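Local structure of toxin PAU_02230 (Photorhabdus asymbiotica subsp. asymbiotica ATCC 43949, 6HV6) at residues Y191-P196 with M223-S228; K302-F307 with Y316-S321; F73-Y78 with N162-A167. The protein is a bacterial toxin, also called PaTox, whose modelled region is a single chain combining long helices with an antiparallel sheet. The protein carries 1 engineered substitution. All blocks are in the same frame, centred on the assembly; numbering follows the deposited sequence.

Contact 1 (Y191-P196 with M223-S228); sequences YLKGKP and MGIYSS
The backbones of Tyr191 and Tyr226 pass with their CA atoms 3.9 Å apart, where the end of short helix 188-191 meets the chain leaving helix 215-224. Tyr191 is wedged here by its CB, which packs 3.5 Å from Tyr226 N and against the CB atoms of Ile225 and Tyr226. With chi1 at 61°, its CG stands between the backbone N and the carbonyl carbon, which turns the CD1 edge of the ring to Met223. Met223 SD approaches this CD1 of Tyr191 at 4.0 Å, a Met-aromatic contact at the ring edge, 79° off the normal. Ile225 CG2 fills in from another side, 3.3 Å from Tyr191 O, and Ile225 also packs on Leu236 of helix 235-244; the Tyr191 hydroxyl bonds weakly to Glu202. Lys193, just past the helix, bends at its last torsion to bring NZ to Ile225 O and, weakly, Tyr226 O. The Lys193 NZ to Ile225 O distance, 2.5 Å, is very short and the side chain poorly ordered, so its detail is doubtful. Ser228 N reaches Ile225 O from the opposite face. At the rim of the buried packing the ammonium group would probably offset the partial negative charge of the Ile225 and Tyr226 carbonyl oxygens.

Contact 2 (K302-F307 with Y316-S321); sequences KIKYVF and YFDKHS
Tyr305 and Phe317 form an antiparallel hydrogen-bonded pair in the hairpin 304-309/313-317. Tyr305 N gives Phe317 O a bond of 2.9 Å, nearly straight at 176° and in the carbonyl plane, whereas the return bond, Phe317 N to Tyr305 O at 2.8 Å, is more bent. On the face bearing Tyr305 and Phe317, His320 CB sits 3.8 Å from the centroid of the Tyr305 ring in a CH-pi contact, while the imidazole edge turns toward that ring, planes at 72°. His320 N also lies over the ring, near its rim, and Asp318 O meets its edge at CE1. On the other face, Val306 CG1 lies over the Tyr316 ring in a CH-pi contact, 4.2 Å from its centroid, with CG2 beside CD2. Charged groups meet at the margin: poorly ordered Lys302 makes a weak salt bridge from NZ to Asp318 OD2 at 3.4 Å, and Lys304 NZ, 4.4 Å from Asp318 OD1, stays beyond one. The polar ends of Tyr305, Tyr316 and His320 bond to Glu271, Asp215 and Leu267 O. Buried His320 ND1 has no partner in the model. Two backbone bonds and ring packing thus hold this corner, the ion pair being weak and peripheral.

Contact 3 (F73-Y78 with N162-A167); sequences FKRIKY and NAFQTA
Phe73 and Arg75, at the end of the second strand of the small hairpin 65-68/71-74 and just beyond it, lie against one side of the long helix 144-176, where Ala163, Phe164 and Ala167 receive them. The backbones are closest at Phe73 and Phe164, whose CA atoms are 5.6 Å apart. Ala163 and Ala167, one turn apart, offer two small methyl groups to the ring of Phe73: Ala163 CB touches CD2 at 3.9 Å and Ala167 CB touches CD1 at 4.1 Å. The short alanine side chains let the ring come close to the helix, and Phe73 CB meets Phe164 CD1.

Phe164 reaches across in the other direction. Its CG is anti to the backbone N (chi1 -175°), which carries the ring out over the chain that leaves the strand. Arg75 CA sits 3.6 Å from the ring centroid, almost on the normal, in a CH-pi contact over one face. The aliphatic part of Arg75 continues along the same face, CB lying 3.6 Å from Phe164 CZ and CG 3.6 Å from CE2. A bend at chi3 (89°) then takes the guanidinium away, with its plane 85° from that of the ring, so Arg75 CA, CB and CG, and not its charged end, cover Phe164. Phe73 O meets the edge of the same ring, 3.4 Å from Phe164 CD1. Between these segments the contact is van der Waals packing with no hydrogen bonding.

Ile66 and Ile68 of strand 65-68 extend the apolar patch, touching Phe164, Ala167 and Phe73, while Leu190 of helix 188-191 reaches Phe73 and Ala163. The hairpin therefore lies on helix 144-176 with helix 188-191 alongside, and beyond Arg75 the side chains of Ile76 and Tyr78 still reach Ile161 of helix 144-176.

Contacts 1 and 3 share one apolar neighbourhood. Tyr226 OH of contact 1 lies 3.5 Å from Phe73 CE2 of contact 3, and Met223 CE touches Phe73 CZ, so the hairpin 65-68/71-74 joins the exit of helix 215-224 to helix 144-176. Contact 2 stands apart in the six-stranded sheet. All three are partly buried, but contact 1 is the most central, its centre about 9 Å from that of the chain, with contact 3 next at about 15 Å and contact 2 outermost at about 23 Å. Contact 2 unites neighbouring strands through backbone hydrogen bonds, contact 3 packs a strand end and the loop after it on a helix, and contact 1 combines buried packing with a lysine at carbonyls.

Contact 1 (Y191-P196 with M223-S228)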
loop_
_atom_site.group_PDB
_atom_site.type_symbol
_atom_site.label_atom_id
_atom_site.label_comp_id
_atom_site.label_asym_id
_atom_site.label_seq_id
_atom_site.Cartn_x
_atom_site.Cartn_y
_atom_site.Cartn_z
ATOM N N TYR A 191 -2.020 -2.326 5.613
ATOM C CA TYR A 191 -2.066 -3.721 6.024
ATOM C C TYR A 191 -0.826 -4.514 5.635
ATOM O O TYR A 191 -0.668 -5.640 6.119
ATOM C CB TYR A 191 -3.328 -4.417 5.483
ATOM C CG TYR A 191 -3.486 -4.483 3.986
ATOM C CD1 TYR A 191 -4.410 -3.676 3.332
ATOM C CD2 TYR A 191 -2.742 -5.375 3.220
ATOM C CE1 TYR A 191 -4.579 -3.743 1.975
ATOM C CE2 TYR A 191 -2.901 -5.440 1.857
ATOM C CZ TYR A 191 -3.822 -4.618 1.245
ATOM O OH TYR A 191 -3.989 -4.665 -0.109
ATOM N N LEU A 192 0.062 -3.967 4.802
ATOM C CA LEU A 192 1.299 -4.666 4.481
ATOM C C LEU A 192 2.416 -4.404 5.480
ATOM O O LEU A 192 3.482 -5.009 5.352
ATOM C CB LEU A 192 1.789 -4.306 3.077
ATOM C CG LEU A 192 1.062 -5.037 1.944
ATOM C CD1 LEU A 192 1.702 -4.715 0.599
ATOM C CD2 LEU A 192 1.003 -6.541 2.188
ATOM N N LYS A 193 2.211 -3.519 6.453
ATOM C CA LYS A 193 3.168 -3.318 7.541
ATOM C C LYS A 193 4.575 -3.052 7.011
ATOM O O LYS A 193 5.554 -3.653 7.458
ATOM C CB LYS A 193 3.184 -4.522 8.481
ATOM C CG LYS A 193 1.859 -4.858 9.125
ATOM C CD LYS A 193 2.009 -6.089 10.012
ATOM C CE LYS A 193 0.676 -6.486 10.586
ATOM N NZ LYS A 193 -0.350 -6.368 9.517
ATOM N N GLY A 194 4.675 -2.158 6.032
ATOM C CA GLY A 194 5.969 -1.799 5.488
ATOM C C GLY A 194 6.620 -2.831 4.592
ATOM O O GLY A 194 7.707 -2.568 4.065
ATOM N N LYS A 195 6.005 -3.999 4.401
ATOM C CA LYS A 195 6.511 -4.958 3.432
ATOM C C LYS A 195 6.420 -4.368 2.022
ATOM O O LYS A 195 5.678 -3.413 1.784
ATOM C CB LYS A 195 5.724 -6.269 3.522
ATOM C CG LYS A 195 5.949 -7.055 4.819
ATOM C CD LYS A 195 7.296 -7.763 4.808
ATOM C CE LYS A 195 7.469 -8.662 6.020
ATOM N NZ LYS A 195 7.626 -7.855 7.260
ATOM N N PRO A 196 7.196 -4.900 1.079
ATOM C CA PRO A 196 7.149 -4.380 -0.292
ATOM C C PRO A 196 5.759 -4.495 -0.912
ATOM O O PRO A 196 4.935 -5.337 -0.547
ATOM C CB PRO A 196 8.163 -5.256 -1.032
ATOM C CG PRO A 196 9.160 -5.642 0.044
ATOM C CD PRO A 196 8.327 -5.826 1.285
ATOM N N MET A 223 -7.684 -6.011 4.123
ATOM C CA MET A 223 -7.535 -5.097 5.248
ATOM C C MET A 223 -7.309 -5.858 6.554
ATOM O O MET A 223 -6.572 -5.391 7.429
ATOM C CB MET A 223 -8.772 -4.198 5.323
ATOM C CG MET A 223 -8.584 -2.946 6.115
ATOM S SD MET A 223 -7.279 -1.847 5.496
ATOM C CE MET A 223 -7.123 -0.843 6.970
ATOM N N GLY A 224 -7.893 -7.050 6.694
ATOM C CA GLY A 224 -7.681 -7.827 7.909
ATOM C C GLY A 224 -6.238 -8.241 8.135
ATOM O O GLY A 224 -5.852 -8.534 9.275
ATOM N N ILE A 225 -5.418 -8.258 7.082
ATOM C CA ILE A 225 -3.987 -8.516 7.268
ATOM C C ILE A 225 -3.367 -7.499 8.224
ATOM O O ILE A 225 -2.364 -7.797 8.894
ATOM C CB ILE A 225 -3.270 -8.533 5.904
ATOM C CG1 ILE A 225 -3.857 -9.640 5.021
ATOM C CG2 ILE A 225 -1.778 -8.745 6.063
ATOM C CD1 ILE A 225 -3.250 -9.704 3.619
ATOM N N TYR A 226 -3.958 -6.297 8.323
ATOM C CA TYR A 226 -3.519 -5.320 9.318
ATOM C C TYR A 226 -3.471 -5.924 10.716
ATOM O O TYR A 226 -2.613 -5.559 11.523
ATOM C CB TYR A 226 -4.440 -4.089 9.302
ATOM C CG TYR A 226 -4.028 -3.019 10.295
ATOM C CD1 TYR A 226 -2.887 -2.247 10.086
ATOM C CD2 TYR A 226 -4.775 -2.783 11.438
ATOM C CE1 TYR A 226 -2.492 -1.279 10.999
ATOM C CE2 TYR A 226 -4.388 -1.807 12.360
ATOM C CZ TYR A 226 -3.250 -1.059 12.129
ATOM O OH TYR A 226 -2.867 -0.096 13.039
ATOM N N SER A 227 -4.360 -6.866 11.006
ATOM C CA SER A 227 -4.411 -7.524 12.306
ATOM C C SER A 227 -3.381 -8.635 12.485
ATOM O O SER A 227 -3.325 -9.215 13.578
ATOM C CB SER A 227 -5.804 -8.107 12.528
ATOM O OG SER A 227 -6.720 -7.087 12.872
ATOM N N SER A 228 -2.591 -8.975 11.468
ATOM C CA SER A 228 -1.682 -10.108 11.620
ATOM C C SER A 228 -0.618 -9.811 12.664
ATOM O O SER A 228 -0.092 -8.699 12.744
ATOM C CB SER A 228 -1.006 -10.463 10.297
ATOM O OG SER A 228 -0.259 -11.668 10.432
#

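Contact 2 (K302-F307 with Y316-S321)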
loop_
_atom_site.group_PDB
_atom_site.type_symbol
_atom_site.label_atom_id
_atom_site.label_comp_id
_atom_site.label_asym_id
_atom_site.label_seq_id
_atom_site.Cartn_x
_atom_site.Cartn_y
_atom_site.Cartn_z
ATOM N N LYS A 302 -27.416 -4.272 -12.689
ATOM C CA LYS A 302 -26.860 -2.945 -12.936
ATOM C C LYS A 302 -25.342 -3.005 -13.130
ATOM O O LYS A 302 -24.644 -3.743 -12.436
ATOM C CB LYS A 302 -27.217 -1.988 -11.790
ATOM C CG LYS A 302 -26.666 -0.566 -11.955
ATOM C CD LYS A 302 -27.493 0.466 -11.188
ATOM C CE LYS A 302 -26.991 1.887 -11.434
ATOM N NZ LYS A 302 -27.930 2.929 -10.917
ATOM N N ILE A 303 -24.845 -2.219 -14.085
ATOM C CA ILE A 303 -23.442 -2.220 -14.481
ATOM C C ILE A 303 -22.681 -1.224 -13.626
ATOM O O ILE A 303 -23.155 -0.106 -13.379
ATOM C CB ILE A 303 -23.299 -1.887 -15.979
ATOM C CG1 ILE A 303 -23.709 -3.084 -16.842
ATOM C CG2 ILE A 303 -21.881 -1.449 -16.308
ATOM C CD1 ILE A 303 -23.504 -2.868 -18.331
ATOM N N LYS A 304 -21.495 -1.630 -13.168
ATOM C CA LYS A 304 -20.584 -0.772 -12.431
ATOM C C LYS A 304 -19.228 -0.742 -13.125
ATOM O O LYS A 304 -18.775 -1.758 -13.665
ATOM C CB LYS A 304 -20.433 -1.256 -10.982
ATOM C CG LYS A 304 -21.713 -1.151 -10.176
ATOM C CD LYS A 304 -22.254 0.273 -10.226
ATOM C CE LYS A 304 -23.703 0.350 -9.766
ATOM N NZ LYS A 304 -23.881 -0.195 -8.391
ATOM N N TYR A 305 -18.598 0.432 -13.126
ATOM C CA TYR A 305 -17.247 0.623 -13.638
ATOM C C TYR A 305 -16.353 0.923 -12.440
ATOM O O TYR A 305 -16.626 1.864 -11.685
ATOM C CB TYR A 305 -17.198 1.760 -14.661
ATOM C CG TYR A 305 -18.198 1.560 -15.794
ATOM C CD1 TYR A 305 -19.506 2.020 -15.683
ATOM C CD2 TYR A 305 -17.846 0.862 -16.938
ATOM C CE1 TYR A 305 -20.428 1.815 -16.695
ATOM C CE2 TYR A 305 -18.767 0.653 -17.965
ATOM C CZ TYR A 305 -20.054 1.128 -17.829
ATOM O OH TYR A 305 -20.974 0.931 -18.834
ATOM N N VAL A 306 -15.305 0.123 -12.255
ATOM C CA VAL A 306 -14.547 0.109 -10.999
ATOM C C VAL A 306 -13.081 0.399 -11.282
ATOM O O VAL A 306 -12.483 -0.205 -12.177
ATOM C CB VAL A 306 -14.683 -1.236 -10.260
ATOM C CG1 VAL A 306 -14.010 -1.152 -8.848
ATOM C CG2 VAL A 306 -16.134 -1.666 -10.152
ATOM N N PHE A 307 -12.497 1.299 -10.500
ATOM C CA PHE A 307 -11.057 1.541 -10.494
ATOM C C PHE A 307 -10.513 1.050 -9.160
ATOM O O PHE A 307 -10.911 1.557 -8.109
ATOM C CB PHE A 307 -10.754 3.031 -10.694
ATOM C CG PHE A 307 -9.294 3.398 -10.511
ATOM C CD1 PHE A 307 -8.281 2.560 -10.973
ATOM C CD2 PHE A 307 -8.937 4.587 -9.896
ATOM C CE1 PHE A 307 -6.940 2.900 -10.809
ATOM C CE2 PHE A 307 -7.598 4.939 -9.734
ATOM C CZ PHE A 307 -6.602 4.093 -10.184
ATOM N N TYR A 316 -16.289 2.859 -7.275
ATOM C CA TYR A 316 -17.310 2.286 -8.144
ATOM C C TYR A 316 -18.119 3.414 -8.767
ATOM O O TYR A 316 -18.581 4.309 -8.052
ATOM C CB TYR A 316 -18.253 1.366 -7.359
ATOM C CG TYR A 316 -17.629 0.161 -6.670
ATOM C CD1 TYR A 316 -16.853 0.309 -5.524
ATOM C CD2 TYR A 316 -17.882 -1.129 -7.128
ATOM C CE1 TYR A 316 -16.308 -0.783 -4.883
ATOM C CE2 TYR A 316 -17.346 -2.236 -6.488
ATOM C CZ TYR A 316 -16.556 -2.054 -5.366
ATOM O OH TYR A 316 -16.016 -3.137 -4.726
ATOM N N PHE A 317 -18.325 3.360 -10.082
ATOM C CA PHE A 317 -19.007 4.435 -10.799
ATOM C C PHE A 317 -20.150 3.888 -11.644
ATOM O O PHE A 317 -20.079 2.769 -12.161
ATOM C CB PHE A 317 -18.044 5.204 -11.717
ATOM C CG PHE A 317 -16.892 5.849 -10.998
ATOM C CD1 PHE A 317 -15.744 5.130 -10.718
ATOM C CD2 PHE A 317 -16.949 7.177 -10.622
ATOM C CE1 PHE A 317 -14.688 5.715 -10.084
ATOM C CE2 PHE A 317 -15.887 7.767 -9.966
ATOM C CZ PHE A 317 -14.759 7.039 -9.701
ATOM N N ASP A 318 -21.204 4.705 -11.800
ATOM C CA ASP A 318 -22.305 4.344 -12.685
ATOM C C ASP A 318 -21.955 4.560 -14.150
ATOM O O ASP A 318 -22.546 3.920 -15.029
ATOM C CB ASP A 318 -23.567 5.155 -12.355
ATOM C CG ASP A 318 -24.308 4.638 -11.132
ATOM O OD1 ASP A 318 -23.838 3.675 -10.495
ATOM O OD2 ASP A 318 -25.378 5.199 -10.810
ATOM N N LYS A 319 -21.036 5.473 -14.438
ATOM C CA LYS A 319 -20.709 5.840 -15.807
ATOM C C LYS A 319 -19.234 5.583 -16.054
ATOM O O LYS A 319 -18.391 5.909 -15.214
ATOM C CB LYS A 319 -21.031 7.314 -16.092
ATOM C CG LYS A 319 -22.509 7.663 -16.026
ATOM C CD LYS A 319 -22.767 9.058 -16.576
ATOM C CE LYS A 319 -24.258 9.322 -16.751
ATOM N NZ LYS A 319 -24.525 10.695 -17.261
ATOM N N HIS A 320 -18.927 4.991 -17.210
ATOM C CA HIS A 320 -17.528 4.778 -17.562
ATOM C C HIS A 320 -16.768 6.100 -17.628
ATOM O O HIS A 320 -15.615 6.189 -17.186
ATOM C CB HIS A 320 -17.427 4.036 -18.894
ATOM C CG HIS A 320 -16.028 3.928 -19.406
ATOM N ND1 HIS A 320 -15.139 2.980 -18.946
ATOM C CD2 HIS A 320 -15.349 4.675 -20.310
ATOM C CE1 HIS A 320 -13.977 3.140 -19.550
ATOM N NE2 HIS A 320 -14.076 4.160 -20.383
ATOM N N SER A 321 -17.402 7.143 -18.168
ATOM C CA SER A 321 -16.699 8.410 -18.344
ATOM C C SER A 321 -16.292 9.011 -17.008
ATOM O O SER A 321 -15.244 9.660 -16.918
ATOM C CB SER A 321 -17.557 9.401 -19.133
ATOM O OG SER A 321 -18.710 9.788 -18.410
#

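Contact 3 (F73-Y78 with N162-A167)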
loop_
_atom_site.group_PDB
_atom_site.type_symbol
_atom_site.label_atom_id
_atom_site.label_comp_id
_atom_site.label_asym_id
_atom_site.label_seq_id
_atom_site.Cartn_x
_atom_site.Cartn_y
_atom_site.Cartn_z
ATOM N N PHE A 73 -7.920 4.541 13.458
ATOM C CA PHE A 73 -6.579 5.100 13.535
ATOM C C PHE A 73 -6.667 6.423 14.272
ATOM O O PHE A 73 -7.405 7.321 13.854
ATOM C CB PHE A 73 -5.967 5.264 12.146
ATOM C CG PHE A 73 -5.843 3.971 11.419
ATOM C CD1 PHE A 73 -6.920 3.449 10.722
ATOM C CD2 PHE A 73 -4.677 3.237 11.488
ATOM C CE1 PHE A 73 -6.820 2.244 10.070
ATOM C CE2 PHE A 73 -4.574 2.018 10.836
ATOM C CZ PHE A 73 -5.655 1.527 10.127
ATOM N N LYS A 74 -5.931 6.525 15.372
ATOM C CA LYS A 74 -5.988 7.688 16.244
ATOM C C LYS A 74 -4.930 8.710 15.855
ATOM O O LYS A 74 -3.789 8.355 15.553
ATOM C CB LYS A 74 -5.795 7.265 17.700
ATOM C CG LYS A 74 -7.081 6.849 18.403
ATOM C CD LYS A 74 -8.003 8.044 18.606
ATOM C CE LYS A 74 -9.303 7.650 19.293
ATOM N NZ LYS A 74 -10.185 8.831 19.519
ATOM N N ARG A 75 -5.324 9.980 15.863
ATOM C CA ARG A 75 -4.377 11.070 15.662
ATOM C C ARG A 75 -3.356 11.090 16.791
ATOM O O ARG A 75 -3.715 11.042 17.968
ATOM C CB ARG A 75 -5.119 12.407 15.610
ATOM C CG ARG A 75 -4.356 13.536 14.931
ATOM C CD ARG A 75 -4.947 14.890 15.272
ATOM N NE ARG A 75 -4.334 15.434 16.482
ATOM C CZ ARG A 75 -4.837 15.306 17.707
ATOM N NH1 ARG A 75 -5.981 14.663 17.898
ATOM N NH2 ARG A 75 -4.196 15.830 18.744
ATOM N N ILE A 76 -2.081 11.173 16.430
ATOM C CA ILE A 76 -0.995 11.263 17.398
ATOM C C ILE A 76 -0.570 12.720 17.499
ATOM O O ILE A 76 -0.390 13.390 16.476
ATOM C CB ILE A 76 0.191 10.371 16.991
ATOM C CG1 ILE A 76 -0.294 8.946 16.685
ATOM C CG2 ILE A 76 1.235 10.363 18.095
ATOM C CD1 ILE A 76 -0.809 8.198 17.905
ATOM N N LYS A 77 -0.419 13.212 18.724
ATOM C CA LYS A 77 0.094 14.558 18.955
ATOM C C LYS A 77 1.619 14.537 18.914
ATOM O O LYS A 77 2.252 13.778 19.654
ATOM C CB LYS A 77 -0.399 15.095 20.298
ATOM C CG LYS A 77 -0.155 16.587 20.498
ATOM C CD LYS A 77 0.627 16.863 21.771
ATOM C CE LYS A 77 0.934 18.348 21.916
ATOM N NZ LYS A 77 1.649 18.657 23.191
ATOM N N TYR A 78 2.208 15.365 18.055
ATOM C CA TYR A 78 3.658 15.476 17.970
ATOM C C TYR A 78 4.009 16.769 17.248
ATOM O O TYR A 78 3.191 17.338 16.525
ATOM C CB TYR A 78 4.275 14.272 17.247
ATOM C CG TYR A 78 3.842 14.169 15.811
ATOM C CD1 TYR A 78 2.625 13.590 15.474
ATOM C CD2 TYR A 78 4.643 14.657 14.786
ATOM C CE1 TYR A 78 2.217 13.512 14.174
ATOM C CE2 TYR A 78 4.241 14.583 13.474
ATOM C CZ TYR A 78 3.025 14.006 13.174
ATOM O OH TYR A 78 2.612 13.926 11.873
ATOM N N ASN A 162 2.672 7.256 10.898
ATOM C CA ASN A 162 2.598 6.949 9.472
ATOM C C ASN A 162 1.248 6.351 9.093
ATOM O O ASN A 162 0.702 6.667 8.030
ATOM C CB ASN A 162 3.722 5.992 9.079
ATOM C CG ASN A 162 5.086 6.640 9.142
ATOM O OD1 ASN A 162 5.209 7.859 9.029
ATOM N ND2 ASN A 162 6.123 5.825 9.325
ATOM N N ALA A 163 0.707 5.468 9.938
ATOM C CA ALA A 163 -0.580 4.843 9.641
ATOM C C ALA A 163 -1.697 5.875 9.632
ATOM O O ALA A 163 -2.589 5.838 8.770
ATOM C CB ALA A 163 -0.884 3.734 10.652
ATOM N N PHE A 164 -1.674 6.807 10.582
ATOM C CA PHE A 164 -2.708 7.834 10.596
ATOM C C PHE A 164 -2.628 8.709 9.353
ATOM O O PHE A 164 -3.661 9.097 8.787
ATOM C CB PHE A 164 -2.603 8.684 11.854
ATOM C CG PHE A 164 -3.720 9.676 11.988
ATOM C CD1 PHE A 164 -4.964 9.279 12.451
ATOM C CD2 PHE A 164 -3.531 10.999 11.633
ATOM C CE1 PHE A 164 -6.002 10.187 12.572
ATOM C CE2 PHE A 164 -4.561 11.915 11.751
ATOM C CZ PHE A 164 -5.797 11.510 12.219
ATOM N N GLN A 165 -1.410 9.017 8.898
ATOM C CA GLN A 165 -1.274 9.776 7.659
ATOM C C GLN A 165 -1.778 8.979 6.454
ATOM O O GLN A 165 -2.459 9.533 5.578
ATOM C CB GLN A 165 0.179 10.200 7.447
ATOM C CG GLN A 165 0.376 11.052 6.211
ATOM C CD GLN A 165 -0.287 12.411 6.339
ATOM O OE1 GLN A 165 -0.179 13.064 7.374
ATOM N NE2 GLN A 165 -0.998 12.835 5.290
ATOM N N THR A 166 -1.453 7.687 6.380
ATOM C CA THR A 166 -1.985 6.871 5.285
ATOM C C THR A 166 -3.507 6.857 5.309
ATOM O O THR A 166 -4.157 7.011 4.264
ATOM C CB THR A 166 -1.440 5.448 5.360
ATOM O OG1 THR A 166 -0.008 5.489 5.302
ATOM C CG2 THR A 166 -1.982 4.609 4.190
ATOM N N ALA A 167 -4.097 6.687 6.495
ATOM C CA ALA A 167 -5.552 6.729 6.609
ATOM C C ALA A 167 -6.098 8.065 6.114
ATOM O O ALA A 167 -7.102 8.108 5.391
ATOM C CB ALA A 167 -5.969 6.471 8.058
#